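Local coordinates for uncharacterized protein (Legionella pneumophila subsp. pneumophila str. Philadelphia 1, PDB 2PMA) that is of unknown function but has a retropepsin-like aspartic endopeptidase fold, and is probably a peptidase, at residues T12-N17 / N97-D102; G27-S32 / L123-I128. All coordinates share one frame; numbering follows the deposited sequence.

Contact 1. Residues T12-N17 / N97-D102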
ATOM      1  N   THR A  12       7.474  -3.864   2.542  1.00 26.71           N
ATOM      2  CA  THR A  12       7.188  -4.217   3.922  1.00 26.87           C
ATOM      3  C   THR A  12       6.353  -3.130   4.573  1.00 26.55           C
ATOM      4  O   THR A  12       6.717  -1.958   4.499  1.00 26.22           O
ATOM      5  CB  THR A  12       8.485  -4.446   4.714  1.00 27.30           C
ATOM      6  OG1 THR A  12       9.233  -5.505   4.108  1.00 27.88           O
ATOM      7  CG2 THR A  12       8.132  -4.808   6.187  1.00 27.39           C
ATOM      8  N   LEU A  13       5.227  -3.515   5.189  0.50 26.48           N
ATOM      9  CA  LEU A  13       4.402  -2.594   5.970  0.50 25.99           C
ATOM     10  C   LEU A  13       5.022  -2.631   7.356  0.50 25.76           C
ATOM     11  O   LEU A  13       4.697  -3.494   8.171  0.50 24.95           O
ATOM     12  CB  LEU A  13       2.926  -3.044   6.003  0.50 26.26           C
ATOM     13  CG  LEU A  13       2.117  -2.831   4.714  0.50 27.31           C
ATOM     14  CD1 LEU A  13       2.791  -3.464   3.507  0.50 27.01           C
ATOM     15  CD2 LEU A  13       0.679  -3.330   4.804  0.50 26.43           C
ATOM     16  N   ILE A  14       5.937  -1.695   7.607  1.00 25.31           N
ATOM     17  CA  ILE A  14       6.868  -1.819   8.729  1.00 25.31           C
ATOM     18  C   ILE A  14       6.205  -1.856  10.115  1.00 25.04           C
ATOM     19  O   ILE A  14       6.805  -2.354  11.051  1.00 25.13           O
ATOM     20  CB  ILE A  14       7.955  -0.764   8.692  1.00 26.04           C
ATOM     21  CG1 ILE A  14       7.364   0.638   8.780  1.00 27.11           C
ATOM     22  CG2 ILE A  14       8.814  -0.943   7.407  1.00 27.37           C
ATOM     23  CD1 ILE A  14       8.432   1.695   9.041  1.00 27.73           C
ATOM     24  N   ASP A  15       4.978  -1.361  10.231  1.00 25.25           N
ATOM     25  CA  ASP A  15       4.340  -1.294  11.556  1.00 26.98           C
ATOM     26  C   ASP A  15       4.117  -2.689  12.118  1.00 26.69           C
ATOM     27  O   ASP A  15       4.090  -2.869  13.344  1.00 26.96           O
ATOM     28  CB  ASP A  15       3.000  -0.616  11.466  1.00 27.58           C
ATOM     29  CG  ASP A  15       3.115   0.858  11.304  1.00 34.95           C
ATOM     30  OD1 ASP A  15       4.269   1.365  11.199  1.00 35.62           O
ATOM     31  OD2 ASP A  15       2.038   1.490  11.260  1.00 38.09           O
ATOM     32  N   GLN A  16       3.932  -3.650  11.220  1.00 25.93           N
ATOM     33  CA  GLN A  16       3.722  -5.060  11.609  1.00 27.03           C
ATOM     34  C   GLN A  16       4.794  -5.981  11.024  1.00 27.44           C
ATOM     35  O   GLN A  16       4.647  -7.212  11.077  1.00 26.54           O
ATOM     36  CB  GLN A  16       2.299  -5.517  11.187  1.00 27.45           C
ATOM     37  CG  GLN A  16       1.183  -4.845  12.014  1.00 29.31           C
ATOM     38  CD  GLN A  16       1.075  -5.484  13.449  1.00 33.82           C
ATOM     39  OE1 GLN A  16       2.047  -5.986  13.999  1.00 43.09           O
ATOM     40  NE2 GLN A  16      -0.089  -5.482  13.998  1.00 39.64           N
ATOM     41  N   ASN A  17       5.890  -5.397  10.511  1.00 26.41           N
ATOM     42  CA  ASN A  17       6.944  -6.162   9.817  1.00 27.30           C
ATOM     43  C   ASN A  17       6.334  -7.153   8.850  1.00 25.56           C
ATOM     44  O   ASN A  17       6.708  -8.315   8.847  1.00 27.59           O
ATOM     45  CB  ASN A  17       7.827  -6.907  10.831  1.00 28.55           C
ATOM     46  CG  ASN A  17       8.577  -5.948  11.749  1.00 33.07           C
ATOM     47  OD1 ASN A  17       9.613  -5.440  11.381  1.00 41.43           O
ATOM     48  ND2 ASN A  17       8.050  -5.720  12.941  1.00 39.11           N
ATOM     49  N   ASN A  97       3.121   3.321   6.396  1.00 26.61           N
ATOM     50  CA  ASN A  97       4.598   3.309   6.376  1.00 27.75           C
ATOM     51  C   ASN A  97       5.059   2.067   5.635  1.00 26.20           C
ATOM     52  O   ASN A  97       4.752   0.937   6.039  1.00 27.14           O
ATOM     53  CB  ASN A  97       5.163   3.315   7.820  1.00 28.78           C
ATOM     54  CG  ASN A  97       4.554   4.402   8.676  1.00 32.49           C
ATOM     55  OD1 ASN A  97       4.403   5.516   8.206  1.00 35.56           O
ATOM     56  ND2 ASN A  97       4.200   4.088   9.949  1.00 36.17           N
ATOM     57  N   ILE A  98       5.752   2.276   4.514  1.00 27.09           N
ATOM     58  CA  ILE A  98       6.117   1.164   3.606  1.00 26.88           C
ATOM     59  C   ILE A  98       7.603   1.230   3.259  1.00 26.22           C
ATOM     60  O   ILE A  98       8.126   2.299   2.906  1.00 24.93           O
ATOM     61  CB  ILE A  98       5.339   1.239   2.286  1.00 28.61           C
ATOM     62  CG1 ILE A  98       3.838   1.089   2.558  1.00 34.25           C
ATOM     63  CG2 ILE A  98       5.788   0.131   1.301  1.00 29.00           C
ATOM     64  CD1 ILE A  98       2.972   1.306   1.357  1.00 41.07           C
ATOM     65  N   LYS A  99       8.263   0.070   3.347  1.00 24.86           N
ATOM     66  CA  LYS A  99       9.674  -0.037   3.003  1.00 25.11           C
ATOM     67  C   LYS A  99       9.808  -0.795   1.674  1.00 25.47           C
ATOM     68  O   LYS A  99       9.182  -1.834   1.473  1.00 25.60           O
ATOM     69  CB  LYS A  99      10.426  -0.736   4.141  1.00 25.33           C
ATOM     70  CG  LYS A  99      11.913  -0.997   3.875  1.00 26.24           C
ATOM     71  CD  LYS A  99      12.531  -1.642   5.087  1.00 32.79           C
ATOM     72  CE  LYS A  99      14.043  -1.464   5.102  1.00 39.86           C
ATOM     73  NZ  LYS A  99      14.675  -2.343   4.087  1.00 44.75           N
ATOM     74  N   LEU A 100      10.578  -0.238   0.754  1.00 26.54           N
ATOM     75  CA  LEU A 100      10.854  -0.862  -0.546  1.00 26.80           C
ATOM     76  C   LEU A 100      12.370  -0.785  -0.702  1.00 28.10           C
ATOM     77  O   LEU A 100      12.923   0.319  -0.794  1.00 26.58           O
ATOM     78  CB  LEU A 100      10.151  -0.097  -1.675  1.00 27.52           C
ATOM     79  CG  LEU A 100      10.449  -0.522  -3.126  1.00 28.58           C
ATOM     80  CD1 LEU A 100       9.951  -1.927  -3.353  1.00 29.45           C
ATOM     81  CD2 LEU A 100       9.737   0.460  -4.095  1.00 28.32           C
ATOM     82  N   GLY A 101      13.037  -1.941  -0.691  1.00 27.52           N
ATOM     83  CA  GLY A 101      14.510  -1.960  -0.657  1.00 29.05           C
ATOM     84  C   GLY A 101      14.956  -1.277   0.620  1.00 29.53           C
ATOM     85  O   GLY A 101      14.438  -1.581   1.702  1.00 29.99           O
ATOM     86  N   ASP A 102      15.888  -0.330   0.506  1.00 28.95           N
ATOM     87  CA  ASP A 102      16.379   0.373   1.684  1.00 30.89           C
ATOM     88  C   ASP A 102      15.640   1.690   1.971  1.00 30.47           C
ATOM     89  O   ASP A 102      16.100   2.493   2.785  1.00 33.06           O
ATOM     90  CB  ASP A 102      17.885   0.660   1.551  1.00 31.62           C
ATOM     91  CG  ASP A 102      18.716  -0.611   1.524  1.00 36.69           C
ATOM     92  OD1 ASP A 102      18.504  -1.475   2.410  1.00 42.73           O
ATOM     93  OD2 ASP A 102      19.558  -0.747   0.611  1.00 41.61           O
TER
HETATM   94  O   HOH W   1       3.284  -0.037   8.106  1.00 19.13           O
HETATM   95  O   HOH W   2       1.784   2.155   8.753  1.00 23.33           O
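T12 and K99 form an antiparallel hydrogen-bonded pair, with two nearly straight backbone bonds. K99 N gives to T12 O at 2.8 Å, and T12 N gives to K99 O at 2.9 Å. Two residues along, the chain of 12-17 starts to turn and the bonds change character. I14 N reaches N97 O at 3.3 Å from above the carbonyl plane. Water 1 also donates to N97 O and accepts from D15 N, so this carbonyl takes two donors. A side-chain bond follows. N97 ND2 donates to D15 OD1 at 3.0 Å, with an N-H...O angle of 168°. The acceptor lies in the amide plane and is approached on the syn side, while the amide and carboxylate planes stand 68° apart. Water 2 joins the same two residues again, accepting from N97 N and donating weakly to D15 OD2.

Packing is carried by I14. Its chi1 of 61° puts CG1 between the backbone N and the carbonyl carbon, and this branch rests on N97 CB at 3.6 Å. The other branch, I14 CG2, touches K99 CB at 3.6 Å. I14 thus lies crosswise to both side chains.

The contact joins the end of strand 8-13 to the end of strand 90-100. The turn after T12 and L13 leads into strand 18-24, the hairpin partner, where T19 OG1 bonds T12 OG1. Strand 103-112 borders the other strand: T106 OG1 bonds N97 OD1, and V104 touches I14 and K99. F62 of strand 58-71 packs on L13 and D15.

Contact 2. Residues G27-S32 / L123-I128. With ACT (acetate ion), chain E; FMT (formic acid), chain H.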
ATOM      1  N   GLY A  27      -0.020   2.490 -14.614  1.00 25.85           N
ATOM      2  CA  GLY A  27      -1.309   2.851 -15.195  1.00 27.31           C
ATOM      3  C   GLY A  27      -2.300   3.466 -14.199  1.00 28.16           C
ATOM      4  O   GLY A  27      -3.314   4.033 -14.596  1.00 29.11           O
ATOM      5  N   ALA A  28      -1.987   3.366 -12.920  1.00 28.39           N
ATOM      6  CA  ALA A  28      -2.848   3.887 -11.822  1.00 29.13           C
ATOM      7  C   ALA A  28      -2.136   4.988 -11.028  1.00 28.19           C
ATOM      8  O   ALA A  28      -0.955   4.879 -10.731  1.00 27.03           O
ATOM      9  CB  ALA A  28      -3.179   2.751 -10.890  1.00 29.54           C
ATOM     10  N   LYS A  29      -2.855   6.042 -10.657  1.00 28.43           N
ATOM     11  CA  LYS A  29      -2.269   7.078  -9.810  1.00 28.78           C
ATOM     12  C   LYS A  29      -2.137   6.611  -8.354  1.00 27.98           C
ATOM     13  O   LYS A  29      -1.108   6.845  -7.727  1.00 26.44           O
ATOM     14  CB  LYS A  29      -3.123   8.351  -9.855  1.00 29.68           C
ATOM     15  CG  LYS A  29      -2.443   9.551  -9.229  1.00 32.58           C
ATOM     16  CD  LYS A  29      -3.356  10.772  -9.247  1.00 34.31           C
ATOM     17  CE  LYS A  29      -2.905  11.754  -8.175  1.00 41.14           C
ATOM     18  NZ  LYS A  29      -1.623  12.402  -8.601  1.00 43.26           N
ATOM     19  N   SER A  30      -3.183   5.961  -7.833  1.00 26.62           N
ATOM     20  CA  SER A  30      -3.287   5.632  -6.409  1.00 27.34           C
ATOM     21  C   SER A  30      -2.681   4.293  -6.064  1.00 26.10           C
ATOM     22  O   SER A  30      -2.612   3.404  -6.916  1.00 27.89           O
ATOM     23  CB  SER A  30      -4.780   5.554  -5.996  1.00 28.24           C
ATOM     24  OG  SER A  30      -5.394   6.777  -6.269  1.00 31.84           O
ATOM     25  N   ALA A  31      -2.304   4.132  -4.800  1.00 26.37           N
ATOM     26  CA  ALA A  31      -1.890   2.804  -4.270  1.00 25.12           C
ATOM     27  C   ALA A  31      -3.113   2.193  -3.568  1.00 25.95           C
ATOM     28  O   ALA A  31      -4.002   2.942  -3.133  1.00 25.41           O
ATOM     29  CB  ALA A  31      -0.724   2.963  -3.292  1.00 24.67           C
ATOM     30  N   SER A  32      -3.184   0.864  -3.494  1.00 24.98           N
ATOM     31  CA  SER A  32      -4.348   0.210  -2.892  0.50 25.08           C
ATOM     32  C   SER A  32      -3.885  -1.034  -2.161  1.00 25.03           C
ATOM     33  O   SER A  32      -2.893  -1.677  -2.548  1.00 25.43           O
ATOM     34  CB  SER A  32      -5.408  -0.153  -3.932  0.50 25.23           C
ATOM     35  OG  SER A  32      -4.866  -0.955  -4.953  0.50 24.39           O
ATOM     36  N   LEU A 123       1.142  -0.449  -5.881  1.00 24.42           N
ATOM     37  CA  LEU A 123       1.759   0.862  -5.745  1.00 24.42           C
ATOM     38  C   LEU A 123       1.608   1.555  -7.085  1.00 25.19           C
ATOM     39  O   LEU A 123       2.077   1.049  -8.090  1.00 25.58           O
ATOM     40  CB  LEU A 123       3.247   0.682  -5.386  1.00 25.14           C
ATOM     41  CG  LEU A 123       3.497  -0.060  -4.067  1.00 25.37           C
ATOM     42  CD1 LEU A 123       5.025  -0.178  -3.898  1.00 29.53           C
ATOM     43  CD2 LEU A 123       2.837   0.721  -2.863  1.00 28.05           C
ATOM     44  N   GLY A 124       0.930   2.699  -7.099  1.00 24.37           N
ATOM     45  CA  GLY A 124       0.663   3.411  -8.339  1.00 23.29           C
ATOM     46  C   GLY A 124       1.704   4.495  -8.540  1.00 23.25           C
ATOM     47  O   GLY A 124       2.757   4.484  -7.884  1.00 23.40           O
ATOM     48  N   ARG A 125       1.403   5.442  -9.420  1.00 23.11           N
ATOM     49  CA  ARG A 125       2.373   6.461  -9.814  1.00 22.95           C
ATOM     50  C   ARG A 125       2.799   7.330  -8.647  1.00 24.50           C
ATOM     51  O   ARG A 125       3.978   7.604  -8.504  1.00 23.76           O
ATOM     52  CB  ARG A 125       1.842   7.343 -10.951  1.00 23.81           C
ATOM     53  CG  ARG A 125       1.584   6.557 -12.229  1.00 23.18           C
ATOM     54  CD  ARG A 125       1.395   7.529 -13.406  1.00 25.16           C
ATOM     55  NE  ARG A 125       0.159   8.338 -13.291  1.00 27.82           N
ATOM     56  CZ  ARG A 125      -1.068   7.924 -13.603  1.00 28.29           C
ATOM     57  NH1 ARG A 125      -1.293   6.688 -14.032  1.00 27.49           N
ATOM     58  NH2 ARG A 125      -2.097   8.763 -13.497  1.00 30.82           N
ATOM     59  N   ASP A 126       1.851   7.740  -7.794  1.00 24.44           N
ATOM     60  CA  ASP A 126       2.218   8.587  -6.668  1.00 25.67           C
ATOM     61  C   ASP A 126       3.270   7.898  -5.789  1.00 24.92           C
ATOM     62  O   ASP A 126       4.219   8.550  -5.368  1.00 25.91           O
ATOM     63  CB  ASP A 126       0.990   8.980  -5.826  1.00 25.44           C
ATOM     64  CG  ASP A 126       0.085   9.994  -6.536  1.00 30.62           C
ATOM     65  OD1 ASP A 126       0.502  10.575  -7.562  1.00 33.14           O
ATOM     66  OD2 ASP A 126      -1.042  10.220  -6.056  1.00 33.02           O
ATOM     67  N   ALA A 127       3.060   6.616  -5.471  1.00 24.92           N
ATOM     68  CA  ALA A 127       3.983   5.854  -4.622  1.00 25.09           C
ATOM     69  C   ALA A 127       5.324   5.665  -5.330  1.00 24.82           C
ATOM     70  O   ALA A 127       6.366   5.818  -4.725  1.00 25.26           O
ATOM     71  CB  ALA A 127       3.391   4.474  -4.249  1.00 24.94           C
ATOM     72  N   ILE A 128       5.288   5.299  -6.602  1.00 24.63           N
ATOM     73  CA  ILE A 128       6.548   5.051  -7.345  1.00 24.52           C
ATOM     74  C   ILE A 128       7.370   6.348  -7.356  1.00 24.28           C
ATOM     75  O   ILE A 128       8.606   6.333  -7.173  1.00 23.99           O
ATOM     76  CB  ILE A 128       6.255   4.559  -8.769  1.00 23.88           C
ATOM     77  CG1 ILE A 128       5.552   3.186  -8.701  1.00 25.76           C
ATOM     78  CG2 ILE A 128       7.581   4.381  -9.561  1.00 24.89           C
ATOM     79  CD1 ILE A 128       4.790   2.787  -9.979  1.00 27.76           C
TER
HETATM   80  C   ACT E 205      -5.023   7.497 -13.368  1.00 62.60           C
HETATM   81  O   ACT E 205      -5.120   8.696 -13.005  1.00 62.84           O
HETATM   82  OXT ACT E 205      -4.375   7.294 -14.435  1.00 62.65           O
HETATM   83  CH3 ACT E 205      -5.649   6.394 -12.559  1.00 61.95           C
HETATM   84  C   FMT H 304      -0.194  11.367 -11.807  1.00 62.82           C
HETATM   85  O1  FMT H 304      -1.073  11.776 -12.581  1.00 62.68           O
HETATM   86  O2  FMT H 304       0.835  10.761 -12.139  1.00 62.12           O
HETATM   87  O   HOH W   3       0.447   5.403  -5.739  1.00 18.61           O
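A28 and K29 receive the first N-H groups of the helix that starts at R125. R125 N bonds A28 O at 2.8 Å, and D126 N bonds K29 O at 3.1 Å. Segment 27-32 begins with the glycine of the Asp-Thr-Gly sequence D25, T26, G27, the signature of aspartic peptidases. The Gly-Arg-Asp turn into a short helix recalls the Gly-Arg-Asn/Asp element of retropepsins. G124 is the N-cap residue, and its CA lies 3.2 Å from A28 O. Water 3 takes the next helix N-H, from A127, and donates to K29 O.

K29 runs out beside this helix start. Its CB lies near R125 NH2 and an oxygen of a bound acetate. With CG anti to the backbone N (chi1 -169°), the chain passes D126: K29 CG sits 3.5 Å from D126 OD1 and OD2. CD comes near the carbon of a formic acid molecule. K29 CE approaches D126 OD2 at 3.2 Å. The chain bends at chi4 (72°), and K29 NZ forms a salt bridge with D126 OD1 at 3.0 Å, on the syn lone pair.

A31 CB packs lightly on L123 CD2 and A127 CB. Nearby, V109 of strand 103-112 also meets A31, and L24 of strand 18-24 touches L123.

The R125 guanidinium lies with one face over K29 N, near the rim. NH1 also bonds T26 O, which ties the helix start to the Asp-Thr-Gly turn. The acetate and formic acid, probably from the crystallisation liquor, sit at its edge. R125 NH2 gives to the acetate OXT at 2.9 Å, and R125 NE gives to formic acid O2 at 2.8 Å.

In the fold
From the N terminus, strand 8-13 ends in 12-17, the first half of contact 1. Strand 18-24 then runs back and leads to 27-32, the first half of contact 2. The chain passes through strands 31-43, 46-55 and 58-71 before 97-102 closes contact 1. Strands 103-112 and 121-123 follow, and 123-128 closes contact 2. The two closures cross, since their segments alternate. Contact 1 ties the first hairpin to strand 90-100. Contact 2 ties the Asp-Thr-Gly loop to helix 125-130. Their centres are about 16 Å apart, yet I98 CD1 meets L123 CD2 at 4.3 Å. Both reach the same mixed sheet, in which strand 18-24 pairs with 8-13 and 121-123.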